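Long-range contacts in Slr0280 protein (Synechocystis sp., PDB 5H3K), which is of unknown function but carries a phosphodiester glycosidase (NAGPA-type) domain and so may act on phosphodiester-linked sugars: residues Glu277-Gln282 with Pro305-Arg310; Ala323-Ile328 with Ser583-Gly588; Ala334-Asn339 with Ile605-Arg610. All blocks are in the same frame, centred on the assembly; numbering follows the deposited sequence.

Interaction 1 of 3, residues Glu277-Gln282 with Pro305-Arg310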
loop_
_atom_site.group_PDB
_atom_site.type_symbol
_atom_site.label_atom_id
_atom_site.label_comp_id
_atom_site.label_asym_id
_atom_site.label_seq_id
_atom_site.Cartn_x
_atom_site.Cartn_y
_atom_site.Cartn_z
ATOM N N GLU A 277 14.907 12.913 -3.175
ATOM C CA GLU A 277 16.164 12.412 -2.656
ATOM C C GLU A 277 15.878 11.181 -1.800
ATOM O O GLU A 277 15.061 11.235 -0.866
ATOM C CB GLU A 277 16.890 13.469 -1.824
ATOM C CG GLU A 277 18.030 12.868 -1.011
ATOM C CD GLU A 277 19.087 13.883 -0.600
ATOM O OE1 GLU A 277 19.003 15.046 -1.044
ATOM O OE2 GLU A 277 20.002 13.506 0.166
ATOM N N GLY A 278 16.513 10.071 -2.151
ATOM C CA GLY A 278 16.383 8.848 -1.380
ATOM C C GLY A 278 15.222 7.959 -1.788
ATOM O O GLY A 278 15.029 6.905 -1.183
ATOM N N ILE A 279 14.448 8.366 -2.793
ATOM C CA ILE A 279 13.327 7.532 -3.253
ATOM C C ILE A 279 13.270 7.401 -4.775
ATOM O O ILE A 279 13.176 8.405 -5.490
ATOM C CB ILE A 279 11.963 8.063 -2.765
ATOM C CG1 ILE A 279 11.894 8.089 -1.235
ATOM C CG2 ILE A 279 10.830 7.190 -3.324
ATOM C CD1 ILE A 279 10.585 8.601 -0.681
ATOM N N THR A 280 13.298 6.164 -5.262
ATOM C CA THR A 280 13.234 5.878 -6.697
ATOM C C THR A 280 12.127 4.881 -7.041
ATOM O O THR A 280 12.021 3.816 -6.420
ATOM C CB THR A 280 14.573 5.332 -7.187
ATOM O OG1 THR A 280 15.594 6.286 -6.880
ATOM C CG2 THR A 280 14.548 5.092 -8.696
ATOM N N TRP A 281 11.305 5.236 -8.031
ATOM C CA TRP A 281 10.179 4.409 -8.477
ATOM C C TRP A 281 10.547 3.734 -9.805
ATOM O O TRP A 281 11.029 4.396 -10.721
ATOM C CB TRP A 281 8.931 5.315 -8.593
ATOM C CG TRP A 281 7.834 4.913 -9.554
ATOM C CD1 TRP A 281 7.446 3.658 -9.914
ATOM C CD2 TRP A 281 6.975 5.817 -10.264
ATOM N NE1 TRP A 281 6.389 3.724 -10.799
ATOM C CE2 TRP A 281 6.093 5.032 -11.036
ATOM C CE3 TRP A 281 6.871 7.203 -10.310
ATOM C CZ2 TRP A 281 5.113 5.607 -11.852
ATOM C CZ3 TRP A 281 5.897 7.770 -11.126
ATOM C CH2 TRP A 281 5.032 6.973 -11.880
ATOM N N GLN A 282 10.372 2.412 -9.902
ATOM C CA GLN A 282 10.666 1.719 -11.153
ATOM C C GLN A 282 9.550 0.792 -11.552
ATOM O O GLN A 282 8.902 0.184 -10.696
ATOM C CB GLN A 282 11.978 0.923 -11.061
ATOM C CG GLN A 282 13.195 1.794 -10.828
ATOM C CD GLN A 282 14.410 1.002 -10.386
ATOM O OE1 GLN A 282 14.764 0.976 -9.201
ATOM N NE2 GLN A 282 15.061 0.358 -11.339
ATOM N N PRO A 305 18.286 11.893 4.872
ATOM C CA PRO A 305 17.817 12.747 5.970
ATOM C C PRO A 305 16.306 12.946 5.926
ATOM O O PRO A 305 15.745 13.236 4.867
ATOM C CB PRO A 305 18.541 14.079 5.721
ATOM C CG PRO A 305 19.732 13.717 4.869
ATOM C CD PRO A 305 19.259 12.580 4.003
ATOM N N GLY A 306 15.650 12.754 7.064
ATOM C CA GLY A 306 14.229 13.015 7.150
ATOM C C GLY A 306 13.327 11.874 6.702
ATOM O O GLY A 306 12.101 12.016 6.756
ATOM N N ILE A 307 13.909 10.762 6.257
ATOM C CA ILE A 307 13.100 9.600 5.865
ATOM C C ILE A 307 12.864 8.679 7.046
ATOM O O ILE A 307 13.809 8.312 7.754
ATOM C CB ILE A 307 13.738 8.802 4.718
ATOM C CG1 ILE A 307 13.680 9.619 3.423
ATOM C CG2 ILE A 307 13.027 7.446 4.533
ATOM C CD1 ILE A 307 13.964 8.815 2.169
ATOM N N SER A 308 11.603 8.298 7.260
ATOM C CA SER A 308 11.276 7.320 8.286
ATOM C C SER A 308 10.219 6.375 7.744
ATOM O O SER A 308 9.540 6.691 6.761
ATOM C CB SER A 308 10.787 7.988 9.575
ATOM O OG SER A 308 9.673 8.830 9.342
ATOM N N LEU A 309 10.121 5.200 8.361
ATOM C CA LEU A 309 9.058 4.259 8.036
ATOM C C LEU A 309 8.225 3.997 9.288
ATOM O O LEU A 309 8.752 3.948 10.403
ATOM C CB LEU A 309 9.603 2.943 7.466
ATOM C CG LEU A 309 10.061 2.923 6.002
ATOM C CD1 LEU A 309 11.345 3.697 5.845
ATOM C CD2 LEU A 309 10.265 1.492 5.524
ATOM N N ARG A 310 6.918 3.856 9.097
ATOM C CA ARG A 310 6.002 3.510 10.183
ATOM C C ARG A 310 4.964 2.539 9.685
ATOM O O ARG A 310 4.435 2.708 8.589
ATOM C CB ARG A 310 5.253 4.749 10.693
ATOM C CG ARG A 310 6.098 5.736 11.507
ATOM C CD ARG A 310 6.559 5.126 12.831
ATOM N NE ARG A 310 7.288 6.106 13.629
ATOM C CZ ARG A 310 8.601 6.301 13.552
ATOM N NH1 ARG A 310 9.339 5.582 12.715
ATOM N NH2 ARG A 310 9.177 7.224 14.311
#

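Interaction 2 of 3, residues Ala323-Ile328 with Ser583-Gly588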
loop_
_atom_site.group_PDB
_atom_site.type_symbol
_atom_site.label_atom_id
_atom_site.label_comp_id
_atom_site.label_asym_id
_atom_site.label_seq_id
_atom_site.Cartn_x
_atom_site.Cartn_y
_atom_site.Cartn_z
ATOM N N ALA A 323 -9.280 -0.839 5.344
ATOM C CA ALA A 323 -9.495 0.276 4.424
ATOM C C ALA A 323 -8.621 0.081 3.183
ATOM O O ALA A 323 -7.582 -0.570 3.259
ATOM C CB ALA A 323 -9.148 1.605 5.119
ATOM N N PRO A 324 -9.017 0.663 2.041
ATOM C CA PRO A 324 -8.112 0.582 0.886
ATOM C C PRO A 324 -6.739 1.145 1.228
ATOM O O PRO A 324 -6.649 2.142 1.957
ATOM C CB PRO A 324 -8.798 1.476 -0.157
ATOM C CG PRO A 324 -10.260 1.433 0.229
ATOM C CD PRO A 324 -10.242 1.424 1.738
ATOM N N LEU A 325 -5.684 0.493 0.743
ATOM C CA LEU A 325 -4.315 0.930 0.989
ATOM C C LEU A 325 -4.145 2.386 0.562
ATOM O O LEU A 325 -3.498 3.175 1.258
ATOM C CB LEU A 325 -3.324 0.027 0.231
ATOM C CG LEU A 325 -1.799 0.220 0.298
ATOM C CD1 LEU A 325 -1.307 1.331 -0.611
ATOM C CD2 LEU A 325 -1.281 0.448 1.733
ATOM N N VAL A 326 -4.724 2.745 -0.577
ATOM C CA VAL A 326 -4.559 4.097 -1.089
ATOM C C VAL A 326 -5.230 5.126 -0.168
ATOM O O VAL A 326 -4.760 6.260 -0.052
ATOM C CB VAL A 326 -5.036 4.231 -2.561
ATOM C CG1 VAL A 326 -6.558 4.387 -2.612
ATOM C CG2 VAL A 326 -4.335 5.414 -3.237
ATOM N N THR A 327 -6.307 4.716 0.507
ATOM C CA THR A 327 -6.985 5.561 1.498
ATOM C C THR A 327 -6.140 5.703 2.761
ATOM O O THR A 327 -6.027 6.807 3.326
ATOM C CB THR A 327 -8.386 5.012 1.848
ATOM O OG1 THR A 327 -9.181 4.982 0.653
ATOM C CG2 THR A 327 -9.065 5.904 2.876
ATOM N N ILE A 328 -5.537 4.598 3.204
ATOM C CA ILE A 328 -4.596 4.664 4.319
ATOM C C ILE A 328 -3.478 5.651 3.977
ATOM O O ILE A 328 -3.166 6.533 4.774
ATOM C CB ILE A 328 -3.993 3.273 4.653
ATOM C CG1 ILE A 328 -5.099 2.304 5.117
ATOM C CG2 ILE A 328 -2.888 3.404 5.703
ATOM C CD1 ILE A 328 -4.615 0.851 5.344
ATOM N N SER A 583 -1.035 -3.828 -3.054
ATOM C CA SER A 583 -1.233 -2.456 -3.509
ATOM C C SER A 583 -0.078 -1.582 -3.019
ATOM O O SER A 583 0.366 -1.694 -1.873
ATOM C CB SER A 583 -2.599 -1.932 -3.038
ATOM O OG SER A 583 -2.914 -2.462 -1.748
ATOM N N LEU A 584 0.413 -0.731 -3.906
ATOM C CA LEU A 584 1.597 0.081 -3.638
ATOM C C LEU A 584 1.268 1.505 -4.051
ATOM O O LEU A 584 0.972 1.753 -5.225
ATOM C CB LEU A 584 2.780 -0.460 -4.456
ATOM C CG LEU A 584 4.098 0.314 -4.513
ATOM C CD1 LEU A 584 4.587 0.585 -3.105
ATOM C CD2 LEU A 584 5.128 -0.493 -5.299
ATOM N N ALA A 585 1.299 2.438 -3.090
ATOM C CA ALA A 585 0.887 3.822 -3.355
ATOM C C ALA A 585 2.076 4.768 -3.280
ATOM O O ALA A 585 2.922 4.643 -2.396
ATOM C CB ALA A 585 -0.218 4.283 -2.376
ATOM N N LEU A 586 2.130 5.723 -4.207
ATOM C CA LEU A 586 3.183 6.728 -4.210
ATOM C C LEU A 586 2.530 8.080 -4.436
ATOM O O LEU A 586 1.786 8.262 -5.406
ATOM C CB LEU A 586 4.217 6.429 -5.311
ATOM C CG LEU A 586 5.359 7.450 -5.448
ATOM C CD1 LEU A 586 6.272 7.397 -4.226
ATOM C CD2 LEU A 586 6.156 7.236 -6.748
ATOM N N GLY A 587 2.798 9.027 -3.539
ATOM C CA GLY A 587 2.113 10.310 -3.585
ATOM C C GLY A 587 0.601 10.150 -3.533
ATOM O O GLY A 587 -0.134 10.897 -4.182
ATOM N N GLY A 588 0.133 9.154 -2.786
ATOM C CA GLY A 588 -1.298 8.935 -2.631
ATOM C C GLY A 588 -2.039 8.389 -3.848
ATOM O O GLY A 588 -3.254 8.592 -3.968
HETATM O O HOH W 1 -5.567 -1.851 -1.025
#

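Interaction 3 of 3, residues Ala334-Asn339 with Ile605-Arg610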
loop_
_atom_site.group_PDB
_atom_site.type_symbol
_atom_site.label_atom_id
_atom_site.label_comp_id
_atom_site.label_asym_id
_atom_site.label_seq_id
_atom_site.Cartn_x
_atom_site.Cartn_y
_atom_site.Cartn_z
ATOM N N ALA A 334 1.212 9.433 4.004
ATOM C CA ALA A 334 2.433 8.705 3.675
ATOM C C ALA A 334 2.871 9.049 2.256
ATOM O O ALA A 334 2.056 9.080 1.331
ATOM C CB ALA A 334 2.217 7.193 3.805
ATOM N N ALA A 335 4.164 9.299 2.078
ATOM C CA ALA A 335 4.696 9.528 0.744
ATOM C C ALA A 335 4.674 8.247 -0.085
ATOM O O ALA A 335 4.443 8.295 -1.294
ATOM C CB ALA A 335 6.119 10.081 0.827
ATOM N N VAL A 336 4.958 7.113 0.560
ATOM C CA VAL A 336 4.876 5.786 -0.064
ATOM C C VAL A 336 4.202 4.842 0.918
ATOM O O VAL A 336 4.395 4.959 2.133
ATOM C CB VAL A 336 6.281 5.184 -0.405
ATOM C CG1 VAL A 336 6.168 4.112 -1.493
ATOM C CG2 VAL A 336 7.261 6.263 -0.856
ATOM N N ALA A 337 3.412 3.896 0.420
ATOM C CA ALA A 337 2.896 2.855 1.299
ATOM C C ALA A 337 2.702 1.575 0.529
ATOM O O ALA A 337 2.399 1.603 -0.664
ATOM C CB ALA A 337 1.582 3.290 1.954
ATOM N N ILE A 338 2.898 0.446 1.205
ATOM C CA ILE A 338 2.559 -0.854 0.629
ATOM C C ILE A 338 1.706 -1.596 1.651
ATOM O O ILE A 338 1.888 -1.433 2.862
ATOM C CB ILE A 338 3.825 -1.655 0.218
ATOM C CG1 ILE A 338 3.438 -2.873 -0.633
ATOM C CG2 ILE A 338 4.656 -2.058 1.446
ATOM C CD1 ILE A 338 4.640 -3.613 -1.234
ATOM N N ASN A 339 0.744 -2.379 1.181
ATOM C CA ASN A 339 -0.019 -3.241 2.082
ATOM C C ASN A 339 0.934 -4.192 2.805
ATOM O O ASN A 339 1.995 -4.583 2.268
ATOM C CB ASN A 339 -1.047 -4.053 1.290
ATOM C CG ASN A 339 -0.396 -5.134 0.470
ATOM O OD1 ASN A 339 0.266 -4.854 -0.538
ATOM N ND2 ASN A 339 -0.541 -6.387 0.914
ATOM N N ILE A 605 2.905 -0.623 5.464
ATOM C CA ILE A 605 4.151 0.025 5.848
ATOM C C ILE A 605 4.184 1.341 5.092
ATOM O O ILE A 605 4.084 1.351 3.863
ATOM C CB ILE A 605 5.368 -0.840 5.506
ATOM C CG1 ILE A 605 5.371 -2.116 6.360
ATOM C CG2 ILE A 605 6.686 -0.078 5.730
ATOM C CD1 ILE A 605 6.401 -3.159 5.901
ATOM N N GLY A 606 4.329 2.448 5.819
ATOM C CA GLY A 606 4.339 3.776 5.217
ATOM C C GLY A 606 5.721 4.410 5.292
ATOM O O GLY A 606 6.471 4.192 6.244
ATOM N N VAL A 607 6.062 5.184 4.269
ATOM C CA VAL A 607 7.317 5.919 4.218
ATOM C C VAL A 607 7.006 7.408 4.334
ATOM O O VAL A 607 6.128 7.929 3.645
ATOM C CB VAL A 607 8.052 5.660 2.892
ATOM C CG1 VAL A 607 9.377 6.452 2.849
ATOM C CG2 VAL A 607 8.330 4.174 2.726
ATOM N N PHE A 608 7.720 8.086 5.217
ATOM C CA PHE A 608 7.480 9.503 5.455
ATOM C C PHE A 608 8.753 10.285 5.171
ATOM O O PHE A 608 9.864 9.824 5.457
ATOM C CB PHE A 608 7.004 9.715 6.895
ATOM C CG PHE A 608 5.654 9.113 7.172
ATOM C CD1 PHE A 608 5.529 7.771 7.517
ATOM C CD2 PHE A 608 4.507 9.879 7.035
ATOM C CE1 PHE A 608 4.270 7.216 7.751
ATOM C CE2 PHE A 608 3.256 9.338 7.265
ATOM C CZ PHE A 608 3.137 8.004 7.619
ATOM N N VAL A 609 8.591 11.456 4.570
ATOM C CA VAL A 609 9.723 12.316 4.263
ATOM C C VAL A 609 9.509 13.637 4.987
ATOM O O VAL A 609 8.554 14.353 4.701
ATOM C CB VAL A 609 9.859 12.547 2.751
ATOM C CG1 VAL A 609 11.088 13.409 2.458
ATOM C CG2 VAL A 609 9.976 11.211 2.022
ATOM N N ARG A 610 10.383 13.939 5.944
ATOM C CA ARG A 610 10.216 15.115 6.798
ATOM C C ARG A 610 11.504 15.914 6.948
ATOM O O ARG A 610 12.119 16.298 5.957
ATOM C CB ARG A 610 9.707 14.696 8.175
ATOM C CG ARG A 610 8.291 14.143 8.141
ATOM C CD ARG A 610 7.945 13.310 9.361
ATOM N NE ARG A 610 6.525 12.964 9.373
ATOM C CZ ARG A 610 5.987 12.038 10.161
ATOM N NH1 ARG A 610 6.755 11.357 11.001
ATOM N NH2 ARG A 610 4.682 11.794 10.104
#

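Interaction 1 of 3, residues Glu277-Gln282 with Pro305-Arg310
Ile307 carries the packed half of this small contact, reaching with its CD1 methyl into the bend where the chain enters strand 279-288. Its CG1 stands beside the backbone N, anti to the carbonyl carbon (chi1 -70°), and the extended chain beyond it brings Ile307 CD1 to 4.0 Å from Ile279 CG1, the two isoleucines crossing obliquely. Ile307 CD1 also lies 4.0 Å from Gly278 O and equally far from Glu277 O. A CB on Gly278 would point at Ile307 and crowd its CD1 at 3.1 Å, and the phi/psi of 88/0° at Gly278 would already jam a side chain against the preceding carbonyl. Side chains of two separate antiparallel sheets meet here: strand 279-288 belongs to one, strand 307-313 to the other, and Val298 and Ile300 of strand 291-300 extend the apolar layer beside Ile279 and Ile307. Toward the solvent the fit loosens. There Glu277, with CG anti to the backbone N and an extended chain, merely brushes the Pro305 ring at about a right angle, Glu277 OE2 standing 4.0 Å from Pro305 CD, van der Waals contact between two exposed side chains.

Interaction 2 of 3, residues Ala323-Ile328 with Ser583-Gly588
Leu325, in the first turn of helix 325-331, points from the helix onto strand 584-586 of the antiparallel sheet that also holds strands 336-339 and 600-609, and makes the largest single share of the contact. Leu325 CB sits close against the serine hydroxyl, 3.2 Å from Ser583 OG. Leu325 CG, anti to the backbone N (chi1 -179°), continues past the same residue, 3.6 Å from Ser583 O. Leu325 CD1 then comes to 3.6 Å from the methyl Ala585 CB, while Ala337, Leu590 and Ala604 also touch this side chain. Val326 comes in alongside: its CG2, anti to the backbone N, rests 3.4 Å from the carbonyl O of Gly588, whose polar need is met by Arg330 NE further along the helix, and lies more loosely near Ala585 CB. An alanine in place of Leu325 would lose CG and both methyls, and would probably loosen the packing of the helix start on Ser583 and Ala585. The polar link is a single water, which accepts from Leu325 N at 2.9 Å and donates to Ser583 OG at 2.8 Å; the hydroxyl is bonded as well to the carbonyl O of Ser581. Pro324, at the N-cap position, has no side-chain hydroxyl or amide to cap the helix, and its own carbonyl O receives the N-H of Ile328. The first-turn amide of Leu325 is thus served by solvent, and the joint between helix and strand combines apolar packing with one water bridge, so direct contacts are steric and polar pairing indirect.

Interaction 3 of 3, residues Ala334-Asn339 with Ile605-Arg610
Val607 O takes two N-H groups at once, the mark of a classic beta bulge: Ala335 N bonds to it at 2.9 Å, nearly along the C=O axis, and Val336 N makes a straighter but weak bond at 3.4 Å. Ala335 and Val336 thus both face Val607. The return bond from Val607 N to Val336 O is the shortest of the set, 2.7 Å and in the carbonyl plane. Two residues on, Ile338 and Ile605 form a second hydrogen-bonded pair, each N-H meeting the other's carbonyl O. Between them Ala337 and Gly606 make the non-hydrogen-bonded pair, with CA-H...O contacts filling in: Gly606 CA approaches Val336 O, and Ala337 CA approaches Ile605 O at 3.2 Å. A CB on Gly606 would be tight against Ala334 CB and crowded by Phe608 CE1. Ala334 itself sits over a face of the Phe608 ring, its CA making an off-centre CH-pi contact 4.2 Å from the centroid. Val336 and Val607 lie side by side, CB to CB 3.8 Å. The Asn339 side chain is satisfied elsewhere, OD1 by Ser532 OG and Ser583 N, ND2 by Asp577 O. Strand 336-339 follows helix 325-331 and lies between strands 600-609 and 584-586; strand 307-313 borders 600-609 on its other edge, while Val298 and Ile300 of strand 291-300 touch Val336 and Val607.

All three contacts involve one antiparallel sheet, in which strands 307-313, 600-609, 336-339 and 584-586 lie in that order. Interaction 3 is the central pairing, its centre about 8 Å from that of interaction 1 and about 9 Å from that of interaction 2; the centres of the latter two lie about 16 Å apart. Interaction 1 joins the sheet to the separate one holding strand 279-288, and interaction 2 packs helix 325-331 on it. Along the chain interaction 1 closes first, whereas interactions 2 and 3 alternate, so 323-328 and 334-339 meet 583-588 and 605-610 in turn. Chain segments more than 250 residues apart are thereby built into one sheet and the helix packed on it.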